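Side-chain contacts in TCP pilus virulence regulatory protein (Vibrio cholerae, PDB 4MLO), which activates transcription of virulence genes as a DNA-binding regulator of the AraC family and binds palmitoleic acid in a pocket lined by its cupin-like domain and helical DNA-binding region: residues N106-N111 with K154-Y159; G150-V155 with I162-D167; I220-S225 with S252-S257. All blocks are in the same frame, centred on the assembly; numbering follows the deposited sequence. Where two conformers were deposited one is given.

Contact 1. Residues N106-N111 with K154-Y159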
loop_
_atom_site.group_PDB
_atom_site.type_symbol
_atom_site.label_atom_id
_atom_site.label_comp_id
_atom_site.label_asym_id
_atom_site.label_seq_id
_atom_site.Cartn_x
_atom_site.Cartn_y
_atom_site.Cartn_z
ATOM N N ASN A 106 -4.301 19.401 -11.356
ATOM C CA ASN A 106 -3.113 19.604 -12.177
ATOM C C ASN A 106 -2.130 20.576 -11.547
ATOM O O ASN A 106 -0.957 20.584 -11.929
ATOM C CB ASN A 106 -3.500 20.104 -13.568
ATOM C CG ASN A 106 -3.995 18.993 -14.457
ATOM O OD1 ASN A 106 -3.701 17.815 -14.220
ATOM N ND2 ASN A 106 -4.755 19.353 -15.492
ATOM N N LEU A 107 -2.566 21.383 -10.584
ATOM C CA LEU A 107 -1.649 22.254 -9.860
ATOM C C LEU A 107 -0.878 21.530 -8.752
ATOM O O LEU A 107 0.135 22.048 -8.275
ATOM C CB LEU A 107 -2.428 23.432 -9.267
ATOM C CG LEU A 107 -2.987 24.409 -10.314
ATOM C CD1 LEU A 107 -3.920 25.455 -9.702
ATOM C CD2 LEU A 107 -1.854 25.107 -11.028
ATOM N N TYR A 108 -1.330 20.357 -8.333
ATOM C CA TYR A 108 -0.715 19.635 -7.226
ATOM C C TYR A 108 0.567 18.908 -7.659
ATOM O O TYR A 108 0.706 18.468 -8.807
ATOM C CB TYR A 108 -1.704 18.610 -6.670
ATOM C CG TYR A 108 -2.951 19.155 -5.995
ATOM C CD1 TYR A 108 -3.009 20.469 -5.521
ATOM C CD2 TYR A 108 -4.077 18.347 -5.826
ATOM C CE1 TYR A 108 -4.137 20.958 -4.879
ATOM C CE2 TYR A 108 -5.217 18.835 -5.178
ATOM C CZ TYR A 108 -5.239 20.143 -4.711
ATOM O OH TYR A 108 -6.362 20.635 -4.072
ATOM N N SER A 109 1.495 18.749 -6.710
ATOM C CA SER A 109 2.714 17.979 -6.937
ATOM C C SER A 109 2.438 16.469 -6.796
ATOM O O SER A 109 1.370 16.044 -6.360
ATOM C CB SER A 109 3.805 18.425 -5.972
ATOM O OG SER A 109 3.606 17.867 -4.687
ATOM N N GLU A 110 3.420 15.644 -7.172
ATOM C CA GLU A 110 3.211 14.198 -7.254
ATOM C C GLU A 110 4.288 13.415 -6.510
ATOM O O GLU A 110 4.562 12.263 -6.851
ATOM C CB GLU A 110 3.167 13.740 -8.708
ATOM C CG GLU A 110 2.157 14.468 -9.565
ATOM C CD GLU A 110 1.952 13.782 -10.905
ATOM O OE1 GLU A 110 2.348 14.361 -11.943
ATOM O OE2 GLU A 110 1.393 12.661 -10.909
ATOM N N ASN A 111 4.899 14.007 -5.490
ATOM C CA ASN A 111 6.052 13.386 -4.848
ATOM C C ASN A 111 5.702 12.572 -3.610
ATOM O O ASN A 111 6.299 11.512 -3.393
ATOM C CB ASN A 111 7.079 14.460 -4.481
ATOM C CG ASN A 111 7.563 15.231 -5.695
ATOM O OD1 ASN A 111 7.702 14.667 -6.790
ATOM N ND2 ASN A 111 7.808 16.529 -5.514
ATOM N N LYS A 154 -9.587 16.186 0.326
ATOM C CA LYS A 154 -9.066 17.079 1.364
ATOM C C LYS A 154 -7.646 16.697 1.768
ATOM O O LYS A 154 -6.847 17.586 2.088
ATOM C CB LYS A 154 -10.005 17.137 2.569
ATOM C CG LYS A 154 -10.315 15.840 3.280
ATOM C CD LYS A 154 -11.485 16.067 4.238
ATOM C CE LYS A 154 -11.794 14.828 5.058
ATOM N NZ LYS A 154 -13.001 15.007 5.927
ATOM N N VAL A 155 -7.285 15.409 1.711
ATOM C CA VAL A 155 -5.879 15.019 1.904
ATOM C C VAL A 155 -4.997 15.618 0.813
ATOM O O VAL A 155 -3.906 16.123 1.086
ATOM C CB VAL A 155 -5.734 13.490 1.959
ATOM C CG1 VAL A 155 -4.273 13.083 2.077
ATOM C CG2 VAL A 155 -6.533 12.952 3.112
ATOM N N GLU A 156 -5.437 15.544 -0.449
ATOM C CA GLU A 156 -4.633 16.115 -1.523
ATOM C C GLU A 156 -4.466 17.621 -1.339
ATOM O O GLU A 156 -3.380 18.163 -1.569
ATOM C CB GLU A 156 -5.258 15.798 -2.881
ATOM C CG GLU A 156 -5.184 14.297 -3.263
ATOM C CD GLU A 156 -5.662 14.031 -4.672
ATOM O OE1 GLU A 156 -6.421 14.879 -5.213
ATOM O OE2 GLU A 156 -5.267 12.980 -5.250
ATOM N N LYS A 157 -5.535 18.315 -0.937
ATOM C CA LYS A 157 -5.451 19.760 -0.756
ATOM C C LYS A 157 -4.513 20.107 0.390
ATOM O O LYS A 157 -3.729 21.050 0.281
ATOM C CB LYS A 157 -6.843 20.344 -0.518
ATOM C CG LYS A 157 -6.887 21.880 -0.311
ATOM C CD LYS A 157 -8.322 22.327 -0.121
ATOM C CE LYS A 157 -8.432 23.772 0.392
ATOM N NZ LYS A 157 -7.734 24.730 -0.482
ATOM N N LYS A 158 -4.565 19.349 1.493
ATOM C CA LYS A 158 -3.673 19.623 2.619
ATOM C C LYS A 158 -2.210 19.592 2.194
ATOM O O LYS A 158 -1.418 20.441 2.618
ATOM C CB LYS A 158 -3.923 18.616 3.746
ATOM C CG LYS A 158 -2.832 18.561 4.814
ATOM C CD LYS A 158 -3.081 17.423 5.797
ATOM C CE LYS A 158 -1.970 17.353 6.832
ATOM N NZ LYS A 158 -2.237 16.280 7.802
ATOM N N TYR A 159 -1.833 18.630 1.352
ATOM C CA TYR A 159 -0.457 18.461 0.916
ATOM C C TYR A 159 -0.182 19.088 -0.445
ATOM O O TYR A 159 0.962 19.035 -0.908
ATOM C CB TYR A 159 -0.088 16.969 0.875
ATOM C CG TYR A 159 0.047 16.347 2.244
ATOM C CD1 TYR A 159 1.258 16.363 2.925
ATOM C CD2 TYR A 159 -1.037 15.739 2.849
ATOM C CE1 TYR A 159 1.371 15.779 4.164
ATOM C CE2 TYR A 159 -0.937 15.164 4.096
ATOM C CZ TYR A 159 0.263 15.185 4.745
ATOM O OH TYR A 159 0.346 14.602 5.981
#

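Contact 2. Residues G150-V155 with I162-D167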
loop_
_atom_site.group_PDB
_atom_site.type_symbol
_atom_site.label_atom_id
_atom_site.label_comp_id
_atom_site.label_asym_id
_atom_site.label_seq_id
_atom_site.Cartn_x
_atom_site.Cartn_y
_atom_site.Cartn_z
ATOM N N GLY A 150 -14.289 12.653 -1.361
ATOM C CA GLY A 150 -14.105 13.842 -0.543
ATOM C C GLY A 150 -12.932 13.708 0.415
ATOM O O GLY A 150 -12.198 14.671 0.659
ATOM N N PHE A 151 -12.733 12.507 0.961
ATOM C CA PHE A 151 -11.616 12.263 1.877
ATOM C C PHE A 151 -10.280 12.438 1.158
ATOM O O PHE A 151 -9.397 13.173 1.617
ATOM C CB PHE A 151 -11.734 10.858 2.469
ATOM C CG PHE A 151 -10.848 10.624 3.673
ATOM C CD1 PHE A 151 -11.329 10.828 4.947
ATOM C CD2 PHE A 151 -9.540 10.236 3.524
ATOM C CE1 PHE A 151 -10.509 10.625 6.047
ATOM C CE2 PHE A 151 -8.730 10.046 4.615
ATOM C CZ PHE A 151 -9.219 10.244 5.869
ATOM N N PHE A 152 -10.120 11.777 0.016
ATOM C CA PHE A 152 -8.896 11.921 -0.758
ATOM C C PHE A 152 -8.709 13.358 -1.213
ATOM O O PHE A 152 -7.586 13.871 -1.215
ATOM C CB PHE A 152 -8.919 10.987 -1.969
ATOM C CG PHE A 152 -8.981 9.515 -1.628
ATOM C CD1 PHE A 152 -8.462 9.031 -0.442
ATOM C CD2 PHE A 152 -9.550 8.610 -2.514
ATOM C CE1 PHE A 152 -8.519 7.687 -0.134
ATOM C CE2 PHE A 152 -9.603 7.244 -2.200
ATOM C CZ PHE A 152 -9.079 6.795 -1.023
ATOM N N SER A 153 -9.796 14.026 -1.614
ATOM C CA SER A 153 -9.688 15.425 -2.016
ATOM C C SER A 153 -9.099 16.311 -0.909
ATOM O O SER A 153 -8.249 17.168 -1.184
ATOM C CB SER A 153 -11.049 15.959 -2.456
ATOM O OG SER A 153 -11.376 15.395 -3.710
ATOM N N LYS A 154 -9.587 16.186 0.326
ATOM C CA LYS A 154 -9.066 17.079 1.364
ATOM C C LYS A 154 -7.646 16.697 1.768
ATOM O O LYS A 154 -6.847 17.586 2.088
ATOM C CB LYS A 154 -10.005 17.137 2.569
ATOM C CG LYS A 154 -10.315 15.840 3.280
ATOM C CD LYS A 154 -11.485 16.067 4.238
ATOM C CE LYS A 154 -11.794 14.828 5.058
ATOM N NZ LYS A 154 -13.001 15.007 5.927
ATOM N N VAL A 155 -7.285 15.409 1.711
ATOM C CA VAL A 155 -5.879 15.019 1.904
ATOM C C VAL A 155 -4.997 15.618 0.813
ATOM O O VAL A 155 -3.906 16.123 1.086
ATOM C CB VAL A 155 -5.734 13.490 1.959
ATOM C CG1 VAL A 155 -4.273 13.083 2.077
ATOM C CG2 VAL A 155 -6.533 12.952 3.112
ATOM N N ILE A 162 -0.880 14.981 -5.315
ATOM C CA ILE A 162 -1.734 13.948 -5.896
ATOM C C ILE A 162 -1.637 12.692 -5.043
ATOM O O ILE A 162 -0.535 12.228 -4.721
ATOM C CB ILE A 162 -1.310 13.657 -7.345
ATOM C CG1 ILE A 162 -1.578 14.860 -8.256
ATOM C CG2 ILE A 162 -2.031 12.411 -7.889
ATOM C CD1 ILE A 162 -3.037 15.219 -8.417
ATOM N N PHE A 163 -2.791 12.139 -4.672
ATOM C CA PHE A 163 -2.861 10.806 -4.093
ATOM C C PHE A 163 -3.342 9.802 -5.135
ATOM O O PHE A 163 -2.645 8.826 -5.410
ATOM C CB PHE A 163 -3.779 10.787 -2.861
ATOM C CG PHE A 163 -3.813 9.450 -2.158
ATOM C CD1 PHE A 163 -4.998 8.732 -2.059
ATOM C CD2 PHE A 163 -2.647 8.897 -1.629
ATOM C CE1 PHE A 163 -5.038 7.509 -1.446
ATOM C CE2 PHE A 163 -2.680 7.642 -1.004
ATOM C CZ PHE A 163 -3.881 6.970 -0.907
ATOM N N ILE A 164 -4.481 10.060 -5.774
ATOM C CA ILE A 164 -4.978 9.166 -6.830
ATOM C C ILE A 164 -4.258 9.525 -8.128
ATOM O O ILE A 164 -4.593 10.494 -8.820
ATOM C CB ILE A 164 -6.498 9.230 -6.988
ATOM C CG1 ILE A 164 -7.199 8.960 -5.648
ATOM C CG2 ILE A 164 -6.961 8.234 -8.073
ATOM C CD1 ILE A 164 -6.820 7.621 -5.001
ATOM N N THR A 165 -3.285 8.703 -8.474
ATOM C CA THR A 165 -2.420 8.941 -9.620
ATOM C C THR A 165 -3.177 8.746 -10.913
ATOM O O THR A 165 -4.132 7.980 -10.989
ATOM C CB THR A 165 -1.219 7.999 -9.579
ATOM O OG1 THR A 165 -0.507 8.217 -8.352
ATOM C CG2 THR A 165 -0.279 8.258 -10.730
ATOM N N ASP A 166 -2.710 9.438 -11.948
ATOM C CA ASP A 166 -3.327 9.345 -13.260
ATOM C C ASP A 166 -3.105 7.981 -13.910
ATOM O O ASP A 166 -2.032 7.374 -13.793
ATOM C CB ASP A 166 -2.772 10.432 -14.165
ATOM C CG ASP A 166 -3.501 10.494 -15.470
ATOM O OD1 ASP A 166 -4.467 11.274 -15.563
ATOM O OD2 ASP A 166 -3.131 9.730 -16.384
ATOM N N ASP A 167 -4.115 7.540 -14.670
ATOM C CA ASP A 167 -4.112 6.200 -15.257
ATOM C C ASP A 167 -2.917 5.957 -16.173
ATOM O O ASP A 167 -2.522 4.806 -16.366
ATOM C CB ASP A 167 -5.397 5.972 -16.061
ATOM C CG ASP A 167 -6.624 5.880 -15.193
ATOM O OD1 ASP A 167 -6.758 4.879 -14.456
ATOM O OD2 ASP A 167 -7.466 6.800 -15.274
#

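Contact 3. Residues I220-S225 with S252-S257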
loop_
_atom_site.group_PDB
_atom_site.type_symbol
_atom_site.label_atom_id
_atom_site.label_comp_id
_atom_site.label_asym_id
_atom_site.label_seq_id
_atom_site.Cartn_x
_atom_site.Cartn_y
_atom_site.Cartn_z
ATOM N N ILE A 220 7.581 -6.351 -6.061
ATOM C CA ILE A 220 6.260 -6.667 -6.597
ATOM C C ILE A 220 5.900 -8.120 -6.312
ATOM O O ILE A 220 4.748 -8.431 -5.949
ATOM C CB ILE A 220 6.220 -6.344 -8.098
ATOM C CG1 ILE A 220 6.447 -4.836 -8.313
ATOM C CG2 ILE A 220 4.880 -6.828 -8.742
ATOM C CD1 ILE A 220 6.679 -4.509 -9.762
ATOM N N ARG A 221 6.884 -9.024 -6.413
ATOM C CA ARG A 221 6.656 -10.440 -6.109
ATOM C C ARG A 221 6.349 -10.668 -4.631
ATOM O O ARG A 221 5.526 -11.516 -4.307
ATOM C CB ARG A 221 7.851 -11.280 -6.538
ATOM C CG ARG A 221 8.003 -11.380 -8.068
ATOM C CD ARG A 221 9.183 -12.267 -8.481
ATOM N NE ARG A 221 9.115 -12.528 -9.931
ATOM C CZ ARG A 221 10.132 -12.788 -10.725
ATOM N NH1 ARG A 221 11.370 -12.846 -10.279
ATOM N NH2 ARG A 221 9.884 -12.973 -12.033
ATOM N N ILE A 222 6.958 -9.903 -3.720
ATOM C CA ILE A 222 6.599 -10.070 -2.302
ATOM C C ILE A 222 5.159 -9.654 -2.065
ATOM O O ILE A 222 4.412 -10.293 -1.304
ATOM C CB ILE A 222 7.567 -9.278 -1.399
ATOM C CG1 ILE A 222 8.970 -9.914 -1.350
ATOM C CG2 ILE A 222 7.030 -9.128 0.065
ATOM C CD1 ILE A 222 9.034 -11.355 -0.847
ATOM N N SER A 223 4.744 -8.553 -2.661
ATOM C CA SER A 223 3.379 -8.131 -2.430
ATOM C C SER A 223 2.391 -9.113 -3.055
ATOM O O SER A 223 1.316 -9.333 -2.498
ATOM C CB SER A 223 3.220 -6.699 -2.914
ATOM O OG SER A 223 3.992 -5.853 -2.061
ATOM N N TYR A 224 2.769 -9.779 -4.153
ATOM C CA TYR A 224 1.959 -10.868 -4.682
ATOM C C TYR A 224 1.850 -12.017 -3.680
ATOM O O TYR A 224 0.752 -12.547 -3.439
ATOM C CB TYR A 224 2.560 -11.304 -6.027
ATOM C CG TYR A 224 1.753 -12.275 -6.847
ATOM C CD1 TYR A 224 1.864 -13.619 -6.659
ATOM C CD2 TYR A 224 0.974 -11.822 -7.911
ATOM C CE1 TYR A 224 1.146 -14.530 -7.442
ATOM C CE2 TYR A 224 0.247 -12.736 -8.692
ATOM C CZ TYR A 224 0.337 -14.089 -8.416
ATOM O OH TYR A 224 -0.351 -15.040 -9.172
ATOM N N SER A 225 2.966 -12.391 -3.042
ATOM C CA SER A 225 2.924 -13.475 -2.057
ATOM C C SER A 225 2.026 -13.111 -0.868
ATOM O O SER A 225 1.362 -13.987 -0.294
ATOM C CB SER A 225 4.342 -13.823 -1.582
ATOM O OG SER A 225 4.907 -12.910 -0.644
ATOM N N SER A 252 12.236 -16.612 0.974
ATOM C CA SER A 252 12.339 -16.337 2.409
ATOM C C SER A 252 13.287 -15.191 2.688
ATOM O O SER A 252 13.010 -14.336 3.543
ATOM C CB SER A 252 12.821 -17.586 3.162
ATOM O OG SER A 252 11.944 -18.668 2.943
ATOM N N THR A 253 14.419 -15.158 1.988
ATOM C CA THR A 253 15.423 -14.119 2.209
ATOM C C THR A 253 14.886 -12.723 1.854
ATOM O O THR A 253 15.015 -11.753 2.623
ATOM C CB THR A 253 16.674 -14.443 1.389
ATOM O OG1 THR A 253 17.230 -15.710 1.786
ATOM C CG2 THR A 253 17.713 -13.404 1.653
ATOM N N VAL A 254 14.267 -12.602 0.679
ATOM C CA VAL A 254 13.667 -11.331 0.294
ATOM C C VAL A 254 12.502 -10.940 1.220
ATOM O O VAL A 254 12.341 -9.764 1.544
ATOM C CB VAL A 254 13.220 -11.394 -1.184
ATOM C CG1 VAL A 254 12.564 -10.082 -1.584
ATOM C CG2 VAL A 254 14.426 -11.700 -2.073
ATOM N N PHE A 255 11.665 -11.910 1.647
ATOM C CA PHE A 255 10.531 -11.613 2.515
ATOM C C PHE A 255 11.030 -11.069 3.851
ATOM O O PHE A 255 10.528 -10.050 4.344
ATOM C CB PHE A 255 9.682 -12.867 2.689
ATOM C CG PHE A 255 8.331 -12.615 3.304
ATOM C CD1 PHE A 255 8.200 -12.478 4.673
ATOM C CD2 PHE A 255 7.212 -12.448 2.534
ATOM C CE1 PHE A 255 6.982 -12.232 5.242
ATOM C CE2 PHE A 255 5.971 -12.185 3.109
ATOM C CZ PHE A 255 5.872 -12.067 4.479
ATOM N N LYS A 256 12.051 -11.726 4.407
ATOM C CA LYS A 256 12.659 -11.283 5.662
ATOM C C LYS A 256 13.232 -9.873 5.553
ATOM O O LYS A 256 13.088 -9.072 6.473
ATOM C CB LYS A 256 13.752 -12.278 6.077
ATOM C CG LYS A 256 13.220 -13.560 6.624
ATOM C CD LYS A 256 14.325 -14.629 6.685
ATOM C CE LYS A 256 13.784 -15.924 7.227
ATOM N NZ LYS A 256 14.883 -16.915 7.445
ATOM N N SER A 257 13.912 -9.556 4.447
ATOM C CA SER A 257 14.466 -8.217 4.233
ATOM C C SER A 257 13.363 -7.163 4.149
ATOM O O SER A 257 13.505 -6.044 4.645
ATOM C CB SER A 257 15.303 -8.230 2.952
ATOM O OG SER A 257 15.763 -6.939 2.558
#

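Contact 1. Residues N106-N111 with K154-Y159
Y108 lies with its ring against helix 141-159, its CE2 atom 3.8 Å from the CB of E156 and its hydroxyl over the next residue, K157. The aromatic ring alone spans most of the gap between the segments, since the nearest CA atoms, those of Y108 and E156, are 7.8 Å apart. The ring and the side chain of E156 cross almost at right angles, with the plane of the carboxylate turned 80° from that of the ring. One ring face is covered by the backbone carbonyl of E156, whose O sits 4.0 Å above the plane and over the ring centre. Farther out, Y108 OH packs 3.5 Å from K157 CA and 3.6 Å from K157 CB; K157 CG, anti to the backbone N (chi1 -180°), stays 4.0 Å from Y108 OH before the lysine chain leads on. E156 extends past the ring to a carboxylate gripped by several partners: OE1 forms a salt bridge with R105, and OE2 accepts the backbone N-H groups of F163 and I164. This buried acid thereby joins the end of helix 102-106 to the chain that leaves helix 141-159. The arrangement is loop-on-helix packing at the periphery of the cupin-like domain, a loop tyrosine packed on E156 and K157 near the C-terminal part of helix 141-159.

Contact 2. Residues G150-V155 with I162-D167
F152 projects from helix 141-159 toward the loop that follows that helix, and F163 and I164 of the loop pack on its ring. The loop segment begins with I162, which turns its own side chain away from the helical segment, toward Y108, while its backbone pairs with S109. At F163 the direction reverses. Its CG is anti to the backbone N (chi1 -176°), which carries the ring back to the helix, and CE1 comes to rest 3.7 Å from F152 CE1, above one face of the F152 ring but displaced toward its rim. The planes are inclined by 52° with centroids 5.2 Å apart, an oblique aromatic pair in which the CD1-CE1 side of F163 lies along the CD1-CE1 side of F152; the inner atoms F163 CD1 and F152 CD1 are 3.8 Å apart. I164 approaches the same ring obliquely, nearest the CD2-CE2 bond: its CG1 branch folds so that CD1 is 3.8 Å from F152 CD2 and CG1 itself 3.9 Å from that atom. F163 and I164, neighbours in sequence, thus both come to the same side of the F152 plane, each nearest a different long side of the ring. The carbonyl O of I164 accepts a hydrogen bond from R105 NH2. Beyond I164 the loop departs toward helix 170-180, with T165 N bonded to the hydroxyl of Y30. L60 touches both F152 and F163, and M32 also packs on F152, so the cluster joins helix and loop to strands 31-35 and 57-61: a hydrophobic core between a helix and the sheet of the cupin-like domain.

Contact 3. Residues I220-S225 with S252-S257
I222 reaches from helix 213-230 into the surface of helix 248-259, where V254 and F255 receive it. Its CG1 is anti to the carbonyl carbon (chi1 -71°), and this longer branch does most of the touching: CG1 lies 3.6 Å from V254 CG1, and CD1 continues over the backbone, 3.7 Å from F255 N and 3.9 Å from F255 CB. The CG2 branch leans instead toward the F255 ring, at 4.1 Å from CD2. One turn later S225 adds the second point of contact. Its OG hydrogen-bonds back to the carbonyl O of I222 at 2.7 Å, which satisfies the hydroxyl within its own helix and fixes its rotation. So held, OG faces the edge of the F255 ring, close to its plane and 4.0 Å from both CD2 and CE2. The two short helical segments run nearly perpendicular, at a signed crossing angle of -91°, with axes 10.3 Å apart. F251 of helix 248-259 also packs on I222 and S225, and Y266 and P263 of helix 263-271 touch F255. The contact packs helix 213-230 on helix 248-259, the second of the pair 236-242 and 248-259 and probably the recognition helix of an AraC-family helix-turn-helix.

Contacts 1 and 2 are neighbours on helix 141-159, with centres 7 Å apart and K154 and V155 in common. They meet directly: E156 OE2 of contact 1 lies 2.7 Å from F163 N of contact 2, and S109 O lies 2.7 Å from I162 N, so the carboxylate ties the helix to loop 162-167 and the backbone bond joins the two loops. Contact 3 stands apart across the centre of the chain, its centre 31 Å from that of contact 1 and 28 Å from that of contact 2. Neither F163, its side chain about 11 Å from the palmitoleic acid, nor F255, at about 7 Å, lines the ligand pocket, whereas M259, on the same helix 248-259 as contact 3, does.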